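Local coordinates for enterobactin synthetase component F-related protein (Vibrio cholerae serotype O1, PDB 4OXI) that probably uses ATP to activate glycine as its adenylate, for an LPS modification pathway that gives Vibrio cholerae resistance to antimicrobial peptides, at residues L108-A113 / S262-D267; A295-I298 / Q302-V305; P328-S333 / E346-A351. One frame throughout, in Å; residues are numbered along the deposited sequence.

In the fold
The first segment met from the N terminus is the start of helix 108-119, and contact 1 brings it against the loop after strand 257-260, closing a span of 148 intervening residues. That loop runs on to the bound glycyl-adenylate. Contact 2 is a local closure: the end of helix 294-301 folds back on the chain entering strand 305-308. Contact 3 spans 12 residues, setting helix 342-352 against strand 332-336 and its approach. The three follow in series, neither nested nor crossed. Contacts 2 and 3 touch, with probable hydrogen bonds Leu303 O to Ser329 OG and Thr304 O to Leu332 N where neighbouring strands begin. Contact 1 stays about 10 Å from contact 2 at the nearest atoms.

Contact 1. Residues L108-A113 / S262-D267; sequences LAAYSA and SDLTFD. With GAP (glycyl-adenosine-5'-phosphate), chain B.
Leu264 reaches from its loop to helix 108-119 and divides its two methyls between neighbouring residues there. CD1 meets the methyl of Ala110, CB to CD1 3.5 Å, a close approach that a residue as small as alanine allows. The other branch, CD2, lies 3.9 Å from CE1 of Tyr111 and comes to the ring obliquely. Tyr111 points its CB past the loop rather than at it, but with CG anti to its own carbonyl carbon (chi1 -56°) the long ring swings its far end in to the leucine. Tyrosine suits this place because an apolar ring flank can pack on Leu264 and Ile273 while its hydroxyl finds a polar partner, hydrogen-bonding to OE1 of Gln260.

Leu264 is the second residue of a type I turn from Asp263 to Phe266, closed by the hydrogen bond from Phe266 N to Asp263 O, 3.0 Å. While the leucine is directed into the protein, the CB of Asp263 points away from the helix, and its OD1 forms a salt bridge with Arg106, which lies just before helix 108-119 in the chain.

Beyond the turn the chain delivers two side chains to the bound glycyl-adenylate. Phe266 brings its ring edge to the glycyl carbonyl, CZ lying 3.4 Å from O of the ligand, which sits in the ring plane. Asp267 accepts a 2.7 Å hydrogen bond from the ligand N at its OD1. OD2 also receives a weak hydrogen bond from Ile367 N. An aspartate holding the substrate's alpha-amino group is the hallmark of the amino-acid pocket in adenylation domains related to nonribosomal peptide synthetases.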
ATOM      1  N   LEU A 108      17.714   4.379  -1.239  1.00 19.53           N
ATOM      2  CA  LEU A 108      18.252   3.211  -1.928  1.00 20.66           C
ATOM      3  C   LEU A 108      18.168   1.933  -1.091  1.00 22.90           C
ATOM      4  O   LEU A 108      17.859   0.852  -1.614  1.00 21.98           O
ATOM      5  CB  LEU A 108      19.709   3.473  -2.293  1.00 19.60           C
ATOM      6  CG  LEU A 108      20.532   2.257  -2.711  1.00 23.34           C
ATOM      7  CD1 LEU A 108      20.022   1.730  -4.052  1.00 20.47           C
ATOM      8  CD2 LEU A 108      22.022   2.619  -2.780  1.00 22.15           C
ATOM      9  N   ALA A 109      18.452   2.058   0.203  1.00 21.44           N
ATOM     10  CA  ALA A 109      18.499   0.896   1.088  1.00 21.66           C
ATOM     11  C   ALA A 109      17.153   0.181   1.147  1.00 18.72           C
ATOM     12  O   ALA A 109      17.109  -1.037   1.179  1.00 23.16           O
ATOM     13  CB  ALA A 109      18.947   1.307   2.468  1.00 18.18           C
ATOM     14  N   ALA A 110      16.050   0.925   1.127  1.00 21.39           N
ATOM     15  CA  ALA A 110      14.724   0.282   1.148  1.00 18.69           C
ATOM     16  C   ALA A 110      14.469  -0.543  -0.106  1.00 21.52           C
ATOM     17  O   ALA A 110      13.994  -1.682  -0.013  1.00 22.03           O
ATOM     18  CB  ALA A 110      13.625   1.313   1.329  1.00 19.55           C
ATOM     19  N   TYR A 111      14.766   0.028  -1.279  1.00 19.55           N
ATOM     20  CA  TYR A 111      14.510  -0.666  -2.549  1.00 18.11           C
ATOM     21  C   TYR A 111      15.493  -1.830  -2.773  1.00 20.96           C
ATOM     22  O   TYR A 111      15.122  -2.853  -3.340  1.00 21.69           O
ATOM     23  CB  TYR A 111      14.482   0.337  -3.731  1.00 17.16           C
ATOM     24  CG  TYR A 111      13.446   1.409  -3.468  1.00 17.12           C
ATOM     25  CD1 TYR A 111      12.129   1.229  -3.829  1.00 15.43           C
ATOM     26  CD2 TYR A 111      13.781   2.565  -2.782  1.00 17.92           C
ATOM     27  CE1 TYR A 111      11.163   2.193  -3.534  1.00 17.72           C
ATOM     28  CE2 TYR A 111      12.839   3.519  -2.485  1.00 22.01           C
ATOM     29  CZ  TYR A 111      11.534   3.329  -2.862  1.00 19.82           C
ATOM     30  OH  TYR A 111      10.611   4.297  -2.550  1.00 22.23           O
ATOM     31  N   SER A 112      16.740  -1.662  -2.332  1.00 18.66           N
ATOM     32  CA  SER A 112      17.722  -2.743  -2.343  1.00 19.58           C
ATOM     33  C   SER A 112      17.208  -3.942  -1.553  1.00 21.06           C
ATOM     34  O   SER A 112      17.292  -5.070  -2.006  1.00 19.01           O
ATOM     35  CB  SER A 112      19.018  -2.262  -1.669  1.00 19.27           C
ATOM     36  OG  SER A 112      19.776  -1.453  -2.544  1.00 32.64           O
ATOM     37  N   ALA A 113      16.711  -3.682  -0.344  1.00 19.19           N
ATOM     38  CA  ALA A 113      16.239  -4.746   0.543  1.00 19.21           C
ATOM     39  C   ALA A 113      14.983  -5.405   0.019  1.00 17.72           C
ATOM     40  O   ALA A 113      14.806  -6.610   0.179  1.00 20.26           O
ATOM     41  CB  ALA A 113      16.009  -4.211   1.960  1.00 17.78           C
ATOM     42  N   SER A 262       3.597   6.359  -3.574  1.00 19.25           N
ATOM     43  CA  SER A 262       3.042   5.903  -2.297  1.00 20.46           C
ATOM     44  C   SER A 262       4.105   5.465  -1.276  1.00 24.15           C
ATOM     45  O   SER A 262       5.175   4.981  -1.655  1.00 20.29           O
ATOM     46  CB  SER A 262       2.075   4.745  -2.548  1.00 19.39           C
ATOM     47  OG  SER A 262       1.047   5.117  -3.455  1.00 25.97           O
ATOM     48  N   ASP A 263       3.804   5.629   0.015  1.00 19.71           N
ATOM     49  CA  ASP A 263       4.648   5.088   1.083  1.00 19.14           C
ATOM     50  C   ASP A 263       4.789   3.569   0.934  1.00 20.37           C
ATOM     51  O   ASP A 263       3.875   2.897   0.434  1.00 18.27           O
ATOM     52  CB  ASP A 263       4.045   5.418   2.462  1.00 21.94           C
ATOM     53  CG  ASP A 263       4.019   6.935   2.762  1.00 29.78           C
ATOM     54  OD1 ASP A 263       4.900   7.686   2.263  1.00 34.96           O
ATOM     55  OD2 ASP A 263       3.112   7.376   3.506  1.00 30.92           O
ATOM     56  N   LEU A 264       5.934   3.034   1.355  1.00 20.08           N
ATOM     57  CA  LEU A 264       6.213   1.595   1.274  1.00 20.84           C
ATOM     58  C   LEU A 264       5.279   0.759   2.155  1.00 20.90           C
ATOM     59  O   LEU A 264       5.134  -0.438   1.943  1.00 22.58           O
ATOM     60  CB  LEU A 264       7.679   1.311   1.634  1.00 15.53           C
ATOM     61  CG  LEU A 264       8.689   1.895   0.629  1.00 23.64           C
ATOM     62  CD1 LEU A 264      10.114   1.738   1.122  1.00 22.22           C
ATOM     63  CD2 LEU A 264       8.547   1.242  -0.735  1.00 17.21           C
ATOM     64  N   THR A 265       4.654   1.387   3.147  1.00 18.65           N
ATOM     65  CA  THR A 265       3.665   0.702   3.984  1.00 21.36           C
ATOM     66  C   THR A 265       2.306   0.563   3.295  1.00 21.50           C
ATOM     67  O   THR A 265       1.415  -0.081   3.835  1.00 20.78           O
ATOM     68  CB  THR A 265       3.412   1.467   5.312  1.00 20.84           C
ATOM     69  OG1 THR A 265       3.220   2.859   5.029  1.00 22.11           O
ATOM     70  CG2 THR A 265       4.588   1.294   6.285  1.00 19.66           C
ATOM     71  N   PHE A 266       2.137   1.202   2.136  1.00 20.10           N
ATOM     72  CA  PHE A 266       0.868   1.166   1.380  1.00 22.27           C
ATOM     73  C   PHE A 266       1.122   0.251   0.183  1.00 24.28           C
ATOM     74  O   PHE A 266       2.163   0.389  -0.488  1.00 21.36           O
ATOM     75  CB  PHE A 266       0.526   2.585   0.888  1.00 21.51           C
ATOM     76  CG  PHE A 266      -0.875   2.744   0.342  1.00 26.40           C
ATOM     77  CD1 PHE A 266      -1.856   1.775   0.560  1.00 31.35           C
ATOM     78  CD2 PHE A 266      -1.216   3.875  -0.399  1.00 29.14           C
ATOM     79  CE1 PHE A 266      -3.153   1.926   0.051  1.00 28.77           C
ATOM     80  CE2 PHE A 266      -2.513   4.039  -0.913  1.00 31.34           C
ATOM     81  CZ  PHE A 266      -3.480   3.063  -0.684  1.00 32.25           C
ATOM     82  N   ASP A 267       0.212  -0.686  -0.093  1.00 21.77           N
ATOM     83  CA  ASP A 267       0.512  -1.679  -1.125  1.00 19.95           C
ATOM     84  C   ASP A 267       0.584  -1.148  -2.568  1.00 21.23           C
ATOM     85  O   ASP A 267       1.063  -1.850  -3.453  1.00 20.17           O
ATOM     86  CB  ASP A 267      -0.346  -2.953  -1.004  1.00 16.46           C
ATOM     87  CG  ASP A 267      -1.810  -2.730  -1.361  1.00 25.15           C
ATOM     88  OD1 ASP A 267      -2.191  -1.598  -1.752  1.00 25.63           O
ATOM     89  OD2 ASP A 267      -2.585  -3.715  -1.269  1.00 25.53           O
TER
HETATM   90  N   GAP B 601      -4.878  -1.600  -2.256  1.00 26.37           N
HETATM   91  CA  GAP B 601      -5.337  -0.230  -2.631  1.00 32.47           C
HETATM   92  C   GAP B 601      -5.991   0.374  -1.403  1.00 40.11           C
HETATM   93  O   GAP B 601      -6.438   1.506  -1.385  1.00 44.62           O
HETATM   94  PA  GAP B 601      -6.654  -0.088   1.225  1.00 30.14           P
HETATM   95  O1A GAP B 601      -6.802  -1.430   1.899  1.00 28.01           O
HETATM   96  O2A GAP B 601      -5.811   1.007   1.856  1.00 34.80           O
HETATM   97  O3A GAP B 601      -6.080  -0.467  -0.223  1.00 30.94           O
HETATM   98  C5' GAP B 601      -9.151  -0.456   0.515  1.00 27.31           C
HETATM   99  O5' GAP B 601      -8.146   0.453   0.968  1.00 32.16           O
HETATM  100  C4' GAP B 601     -10.470   0.285   0.416  1.00 26.73           C
HETATM  101  O4' GAP B 601     -10.285   1.485  -0.339  1.00 30.58           O
HETATM  102  C3' GAP B 601     -11.520  -0.470  -0.369  1.00 27.56           C
HETATM  103  O3' GAP B 601     -12.198  -1.417   0.455  1.00 26.99           O
HETATM  104  C2' GAP B 601     -12.417   0.655  -0.858  1.00 28.06           C
HETATM  105  O2' GAP B 601     -13.244   1.120   0.197  1.00 23.13           O
HETATM  106  C1' GAP B 601     -11.464   1.801  -1.076  1.00 26.93           C
HETATM  107  N9  GAP B 601     -11.117   1.882  -2.513  1.00 26.75           N
HETATM  108  C8  GAP B 601     -10.013   1.362  -3.083  1.00 24.07           C
HETATM  109  N7  GAP B 601      -9.981   1.624  -4.414  1.00 23.89           N
HETATM  110  C5  GAP B 601     -11.100   2.320  -4.710  1.00 24.59           C
HETATM  111  C6  GAP B 601     -11.696   2.895  -5.934  1.00 23.82           C
HETATM  112  N6  GAP B 601     -11.057   2.797  -7.131  1.00 23.60           N
HETATM  113  N1  GAP B 601     -12.882   3.536  -5.806  1.00 28.61           N
HETATM  114  C2  GAP B 601     -13.518   3.650  -4.618  1.00 28.26           C
HETATM  115  N3  GAP B 601     -13.028   3.147  -3.468  1.00 26.95           N
HETATM  116  C4  GAP B 601     -11.843   2.489  -3.452  1.00 23.82           C

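Contact 2. Residues A295-I298 / Q302-V305; sequences AEFI and QLTV
The Phe297 ring meets Leu303 through its edge: CD1 of the leucine sits near the ring plane, 3.9 Å from CD1 of Phe297 and 4.0 Å from its CE1. Beyond the two segments the ring of His301 meets that of Phe297 at a steep tilt, and Pro287 adds further packing. Gln302, which carries the other flat group, starts out pointing away from the segment 295-298, yet its amide NE2 returns to the last turn of the helix, hydrogen-bonded to His299 O.

Leu303 is the centre of the apolar contact. With CG anti to its carbonyl carbon (chi1 -62°), its branch lies over the last turns of the helix, CG being 3.9 Å from Ile298 CA. The Ile298 side chain crosses it at about a right angle, CG1 to Leu303 CD1 measuring 4.0 Å. Branched aliphatic residues suit these buried positions, where several carbons can touch at once.

The backbone geometry goes with this packing. Leu303 N donates to Ile298 O at 3.0 Å, with an N-H...O angle of 158°, and so occupies a carbonyl near the helix end. Gln302 makes the reversal possible by taking a positive phi of 52°, a conformation more often supplied by glycine. Positive phi with two bonds back into the last turn, one of them Leu303 N to Ile298 O, makes this a Schellman motif, the Ile298-Leu303 packing its usual apolar companion, here ending helix 294-301 just before strand 305-308.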
ATOM      1  N   ALA A 295       2.464  16.805 -10.140  1.00 27.59           N
ATOM      2  CA  ALA A 295       2.503  17.152 -11.552  1.00 25.73           C
ATOM      3  C   ALA A 295       3.866  17.710 -11.962  1.00 25.27           C
ATOM      4  O   ALA A 295       4.404  17.360 -13.022  1.00 26.09           O
ATOM      5  CB  ALA A 295       1.390  18.135 -11.888  1.00 31.65           C
ATOM      6  N   GLU A 296       4.431  18.582 -11.135  1.00 27.29           N
ATOM      7  CA  GLU A 296       5.782  19.072 -11.406  1.00 25.52           C
ATOM      8  C   GLU A 296       6.810  17.942 -11.402  1.00 26.92           C
ATOM      9  O   GLU A 296       7.741  17.944 -12.208  1.00 24.80           O
ATOM     10  CB  GLU A 296       6.204  20.139 -10.402  1.00 28.83           C
ATOM     11  CG  GLU A 296       5.376  21.408 -10.443  1.00 31.75           C
ATOM     12  CD  GLU A 296       4.286  21.411  -9.393  1.00 40.07           C
ATOM     13  OE1 GLU A 296       4.162  22.423  -8.665  1.00 48.28           O
ATOM     14  OE2 GLU A 296       3.555  20.398  -9.287  1.00 42.47           O
ATOM     15  N   PHE A 297       6.658  16.982 -10.493  1.00 24.51           N
ATOM     16  CA  PHE A 297       7.586  15.853 -10.472  1.00 22.22           C
ATOM     17  C   PHE A 297       7.466  15.058 -11.783  1.00 22.90           C
ATOM     18  O   PHE A 297       8.464  14.732 -12.416  1.00 20.55           O
ATOM     19  CB  PHE A 297       7.339  14.954  -9.242  1.00 18.74           C
ATOM     20  CG  PHE A 297       8.394  13.886  -9.052  1.00 21.33           C
ATOM     21  CD1 PHE A 297       8.188  12.596  -9.503  1.00 18.98           C
ATOM     22  CD2 PHE A 297       9.597  14.182  -8.429  1.00 20.97           C
ATOM     23  CE1 PHE A 297       9.161  11.626  -9.333  1.00 20.47           C
ATOM     24  CE2 PHE A 297      10.575  13.222  -8.264  1.00 19.02           C
ATOM     25  CZ  PHE A 297      10.362  11.940  -8.713  1.00 20.24           C
ATOM     26  N   ILE A 298       6.234  14.769 -12.197  1.00 23.11           N
ATOM     27  CA  ILE A 298       6.006  13.994 -13.416  1.00 21.88           C
ATOM     28  C   ILE A 298       6.649  14.685 -14.610  1.00 23.27           C
ATOM     29  O   ILE A 298       7.418  14.075 -15.356  1.00 22.20           O
ATOM     30  CB  ILE A 298       4.487  13.806 -13.683  1.00 22.54           C
ATOM     31  CG1 ILE A 298       3.906  12.755 -12.723  1.00 22.76           C
ATOM     32  CG2 ILE A 298       4.248  13.403 -15.129  1.00 23.66           C
ATOM     33  CD1 ILE A 298       2.493  13.056 -12.258  1.00 22.60           C
ATOM     34  N   GLN A 302       9.747  13.535 -16.759  1.00 24.19           N
ATOM     35  CA  GLN A 302       9.109  12.927 -17.919  1.00 27.39           C
ATOM     36  C   GLN A 302       8.620  11.506 -17.604  1.00 24.29           C
ATOM     37  O   GLN A 302       8.892  10.572 -18.352  1.00 24.96           O
ATOM     38  CB  GLN A 302      10.087  12.902 -19.109  1.00 25.07           C
ATOM     39  CG  GLN A 302      10.438  14.309 -19.642  1.00 30.72           C
ATOM     40  CD  GLN A 302       9.225  15.004 -20.261  1.00 38.05           C
ATOM     41  OE1 GLN A 302       8.794  14.652 -21.362  1.00 43.31           O
ATOM     42  NE2 GLN A 302       8.653  15.972 -19.540  1.00 36.13           N
ATOM     43  N   LEU A 303       7.914  11.343 -16.492  1.00 25.02           N
ATOM     44  CA  LEU A 303       7.366  10.034 -16.133  1.00 26.52           C
ATOM     45  C   LEU A 303       6.357   9.588 -17.175  1.00 23.34           C
ATOM     46  O   LEU A 303       5.588  10.397 -17.683  1.00 21.70           O
ATOM     47  CB  LEU A 303       6.684  10.087 -14.768  1.00 20.94           C
ATOM     48  CG  LEU A 303       7.595  10.442 -13.590  1.00 22.20           C
ATOM     49  CD1 LEU A 303       6.899  10.123 -12.266  1.00 16.90           C
ATOM     50  CD2 LEU A 303       8.929   9.713 -13.674  1.00 19.86           C
ATOM     51  N   THR A 304       6.356   8.296 -17.481  1.00 22.29           N
ATOM     52  CA  THR A 304       5.435   7.769 -18.478  1.00 24.49           C
ATOM     53  C   THR A 304       4.329   6.963 -17.809  1.00 24.81           C
ATOM     54  O   THR A 304       3.275   6.724 -18.414  1.00 25.26           O
ATOM     55  CB  THR A 304       6.165   6.900 -19.527  1.00 25.89           C
ATOM     56  OG1 THR A 304       6.770   5.775 -18.877  1.00 23.42           O
ATOM     57  CG2 THR A 304       7.256   7.705 -20.231  1.00 20.22           C
ATOM     58  N   VAL A 305       4.562   6.558 -16.557  1.00 22.77           N
ATOM     59  CA  VAL A 305       3.601   5.733 -15.806  1.00 20.31           C
ATOM     60  C   VAL A 305       3.423   6.256 -14.374  1.00 19.50           C
ATOM     61  O   VAL A 305       4.406   6.527 -13.676  1.00 22.49           O
ATOM     62  CB  VAL A 305       4.054   4.236 -15.757  1.00 22.67           C
ATOM     63  CG1 VAL A 305       3.005   3.369 -15.083  1.00 26.56           C
ATOM     64  CG2 VAL A 305       4.325   3.701 -17.146  1.00 24.84           C
TER

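Contact 3. Residues P328-S333 / E346-A351; sequences PSLRLS and EQWQQA
Trp348 and Ser333 meet through a short hydrogen bond: the indole NE1 donates to OG at 2.7 Å, with an N-H...O angle of 148°. The hydroxyl stands at the indole edge, only 11° out of the ring plane. Leu330 approaches that same edge, its CD1 3.6 Å from Trp348 CZ2, the leucine standing nearly perpendicular to the tryptophan side chain. Tryptophan fits here because one large ring can fill a buried interface while its single polar N-H is satisfied by a small serine.

CG of Trp348 lies anti to the backbone N (chi1 -174°), which extends the indole from helix 342-352 toward the strand. These are the first strand and the helix of a beta-alpha-beta unit, 332-336, 342-352 and 356-360, whose two strands are parallel neighbours in the sheet.

Further out, Phe335 meets the indole edge-to-face, and Val312, Ile313 and Ile298 bring two other helices against it. Ser333 is held through backbone hydrogen bonds with Pro355 and Ile357, on the returning strand side. At the far end, Pro328 packs near Ala351, and its carbonyl oxygen accepts from NE2 of Gln354.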
ATOM      1  N   PRO A 328       2.477  15.668 -21.378  1.00 32.98           N
ATOM      2  CA  PRO A 328       2.517  14.789 -22.555  1.00 27.22           C
ATOM      3  C   PRO A 328       3.241  13.473 -22.344  1.00 27.55           C
ATOM      4  O   PRO A 328       2.971  12.538 -23.081  1.00 31.94           O
ATOM      5  CB  PRO A 328       3.300  15.618 -23.591  1.00 29.30           C
ATOM      6  CG  PRO A 328       4.096  16.593 -22.788  1.00 29.13           C
ATOM      7  CD  PRO A 328       3.206  16.931 -21.618  1.00 32.17           C
ATOM      8  N   SER A 329       4.160  13.385 -21.391  1.00 30.83           N
ATOM      9  CA  SER A 329       4.927  12.140 -21.250  1.00 28.95           C
ATOM     10  C   SER A 329       4.136  11.004 -20.572  1.00 25.67           C
ATOM     11  O   SER A 329       4.518   9.839 -20.682  1.00 25.90           O
ATOM     12  CB  SER A 329       6.235  12.381 -20.488  1.00 26.92           C
ATOM     13  OG  SER A 329       5.983  12.607 -19.098  1.00 29.97           O
ATOM     14  N   LEU A 330       3.042  11.336 -19.887  1.00 25.27           N
ATOM     15  CA  LEU A 330       2.368  10.372 -18.997  1.00 26.76           C
ATOM     16  C   LEU A 330       1.356   9.508 -19.740  1.00 27.71           C
ATOM     17  O   LEU A 330       0.182   9.878 -19.851  1.00 27.36           O
ATOM     18  CB  LEU A 330       1.651  11.111 -17.859  1.00 24.76           C
ATOM     19  CG  LEU A 330       1.726  10.487 -16.459  1.00 28.21           C
ATOM     20  CD1 LEU A 330       0.579  10.972 -15.591  1.00 22.44           C
ATOM     21  CD2 LEU A 330       1.776   8.969 -16.511  1.00 22.71           C
ATOM     22  N   ARG A 331       1.790   8.350 -20.225  1.00 26.86           N
ATOM     23  CA  ARG A 331       0.936   7.558 -21.123  1.00 28.30           C
ATOM     24  C   ARG A 331      -0.009   6.621 -20.380  1.00 29.69           C
ATOM     25  O   ARG A 331      -1.015   6.176 -20.939  1.00 31.05           O
ATOM     26  CB  ARG A 331       1.774   6.788 -22.150  1.00 27.57           C
ATOM     27  CG  ARG A 331       2.449   5.525 -21.634  1.00 29.54           C
ATOM     28  CD  ARG A 331       3.317   4.911 -22.747  1.00 30.51           C
ATOM     29  NE  ARG A 331       3.925   3.646 -22.347  1.00 32.18           N
ATOM     30  CZ  ARG A 331       3.288   2.476 -22.356  1.00 33.83           C
ATOM     31  NH1 ARG A 331       2.014   2.402 -22.733  1.00 28.43           N
ATOM     32  NH2 ARG A 331       3.920   1.376 -21.971  1.00 28.94           N
ATOM     33  N   LEU A 332       0.305   6.331 -19.120  1.00 26.66           N
ATOM     34  CA  LEU A 332      -0.580   5.519 -18.296  1.00 29.15           C
ATOM     35  C   LEU A 332      -0.728   6.094 -16.887  1.00 26.05           C
ATOM     36  O   LEU A 332       0.252   6.174 -16.136  1.00 24.14           O
ATOM     37  CB  LEU A 332      -0.084   4.071 -18.229  1.00 26.66           C
ATOM     38  CG  LEU A 332      -0.348   3.132 -19.412  1.00 33.01           C
ATOM     39  CD1 LEU A 332       0.565   1.918 -19.335  1.00 30.15           C
ATOM     40  CD2 LEU A 332      -1.810   2.691 -19.455  1.00 29.10           C
ATOM     41  N   SER A 333      -1.958   6.470 -16.535  1.00 24.69           N
ATOM     42  CA  SER A 333      -2.273   7.046 -15.232  1.00 22.00           C
ATOM     43  C   SER A 333      -3.198   6.107 -14.498  1.00 24.47           C
ATOM     44  O   SER A 333      -4.334   5.883 -14.947  1.00 24.16           O
ATOM     45  CB  SER A 333      -2.993   8.384 -15.403  1.00 17.71           C
ATOM     46  OG  SER A 333      -2.121   9.381 -15.915  1.00 25.12           O
ATOM     47  N   GLU A 346     -11.383  13.589 -15.713  1.00 35.34           N
ATOM     48  CA  GLU A 346     -11.401  14.369 -16.955  1.00 35.19           C
ATOM     49  C   GLU A 346     -10.289  15.412 -16.985  1.00 33.61           C
ATOM     50  O   GLU A 346      -9.576  15.536 -17.985  1.00 33.50           O
ATOM     51  CB  GLU A 346     -12.764  15.033 -17.191  1.00 34.72           C
ATOM     52  CG  GLU A 346     -12.778  16.070 -18.325  1.00 39.98           C
ATOM     53  CD  GLU A 346     -12.494  15.482 -19.712  1.00 45.38           C
ATOM     54  OE1 GLU A 346     -12.573  14.243 -19.887  1.00 47.97           O
ATOM     55  OE2 GLU A 346     -12.192  16.271 -20.637  1.00 49.00           O
ATOM     56  N   GLN A 347     -10.118  16.139 -15.885  1.00 31.43           N
ATOM     57  CA  GLN A 347      -9.077  17.153 -15.835  1.00 32.52           C
ATOM     58  C   GLN A 347      -7.672  16.550 -15.906  1.00 36.67           C
ATOM     59  O   GLN A 347      -6.768  17.145 -16.486  1.00 33.40           O
ATOM     60  CB  GLN A 347      -9.246  18.038 -14.602  1.00 36.23           C
ATOM     61  CG  GLN A 347     -10.390  19.032 -14.748  1.00 35.30           C
ATOM     62  CD  GLN A 347     -10.711  19.745 -13.455  1.00 45.66           C
ATOM     63  OE1 GLN A 347     -11.467  19.235 -12.621  1.00 47.55           O
ATOM     64  NE2 GLN A 347     -10.143  20.932 -13.275  1.00 46.90           N
ATOM     65  N   TRP A 348      -7.484  15.365 -15.333  1.00 34.74           N
ATOM     66  CA  TRP A 348      -6.174  14.739 -15.403  1.00 30.42           C
ATOM     67  C   TRP A 348      -5.940  14.258 -16.829  1.00 30.73           C
ATOM     68  O   TRP A 348      -4.844  14.423 -17.369  1.00 29.78           O
ATOM     69  CB  TRP A 348      -6.047  13.582 -14.399  1.00 26.82           C
ATOM     70  CG  TRP A 348      -4.653  12.988 -14.325  1.00 23.91           C
ATOM     71  CD1 TRP A 348      -4.150  11.977 -15.088  1.00 24.41           C
ATOM     72  CD2 TRP A 348      -3.601  13.375 -13.431  1.00 25.90           C
ATOM     73  NE1 TRP A 348      -2.845  11.703 -14.722  1.00 25.66           N
ATOM     74  CE2 TRP A 348      -2.487  12.550 -13.705  1.00 25.07           C
ATOM     75  CE3 TRP A 348      -3.496  14.334 -12.414  1.00 28.00           C
ATOM     76  CZ2 TRP A 348      -1.281  12.659 -13.006  1.00 25.12           C
ATOM     77  CZ3 TRP A 348      -2.293  14.448 -11.722  1.00 28.13           C
ATOM     78  CH2 TRP A 348      -1.205  13.615 -12.023  1.00 28.66           C
ATOM     79  N   GLN A 349      -6.974  13.685 -17.446  1.00 29.87           N
ATOM     80  CA  GLN A 349      -6.837  13.177 -18.811  1.00 31.75           C
ATOM     81  C   GLN A 349      -6.588  14.290 -19.846  1.00 36.22           C
ATOM     82  O   GLN A 349      -5.879  14.078 -20.834  1.00 35.73           O
ATOM     83  CB  GLN A 349      -8.043  12.312 -19.213  1.00 31.57           C
ATOM     84  CG  GLN A 349      -7.916  11.731 -20.629  1.00 32.83           C
ATOM     85  CD  GLN A 349      -8.744  10.476 -20.825  1.00 34.38           C
ATOM     86  OE1 GLN A 349      -9.968  10.540 -20.996  1.00 38.81           O
ATOM     87  NE2 GLN A 349      -8.081   9.320 -20.798  1.00 31.05           N
ATOM     88  N   GLN A 350      -7.151  15.475 -19.619  1.00 37.56           N
ATOM     89  CA  GLN A 350      -6.876  16.608 -20.506  1.00 36.99           C
ATOM     90  C   GLN A 350      -5.411  17.013 -20.440  1.00 35.12           C
ATOM     91  O   GLN A 350      -4.835  17.447 -21.440  1.00 37.78           O
ATOM     92  CB  GLN A 350      -7.776  17.803 -20.180  1.00 33.59           C
ATOM     93  CG  GLN A 350      -9.191  17.683 -20.754  1.00 41.08           C
ATOM     94  CD  GLN A 350      -9.199  17.522 -22.273  1.00 49.95           C
ATOM     95  OE1 GLN A 350      -8.945  18.480 -23.012  1.00 57.96           O
ATOM     96  NE2 GLN A 350      -9.480  16.305 -22.746  1.00 48.91           N
ATOM     97  N   ALA A 351      -4.799  16.868 -19.267  1.00 37.87           N
ATOM     98  CA  ALA A 351      -3.375  17.190 -19.133  1.00 31.74           C
ATOM     99  C   ALA A 351      -2.506  16.170 -19.837  1.00 31.67           C
ATOM    100  O   ALA A 351      -1.507  16.535 -20.450  1.00 34.09           O
ATOM    101  CB  ALA A 351      -2.975  17.303 -17.679  1.00 33.05           C
TER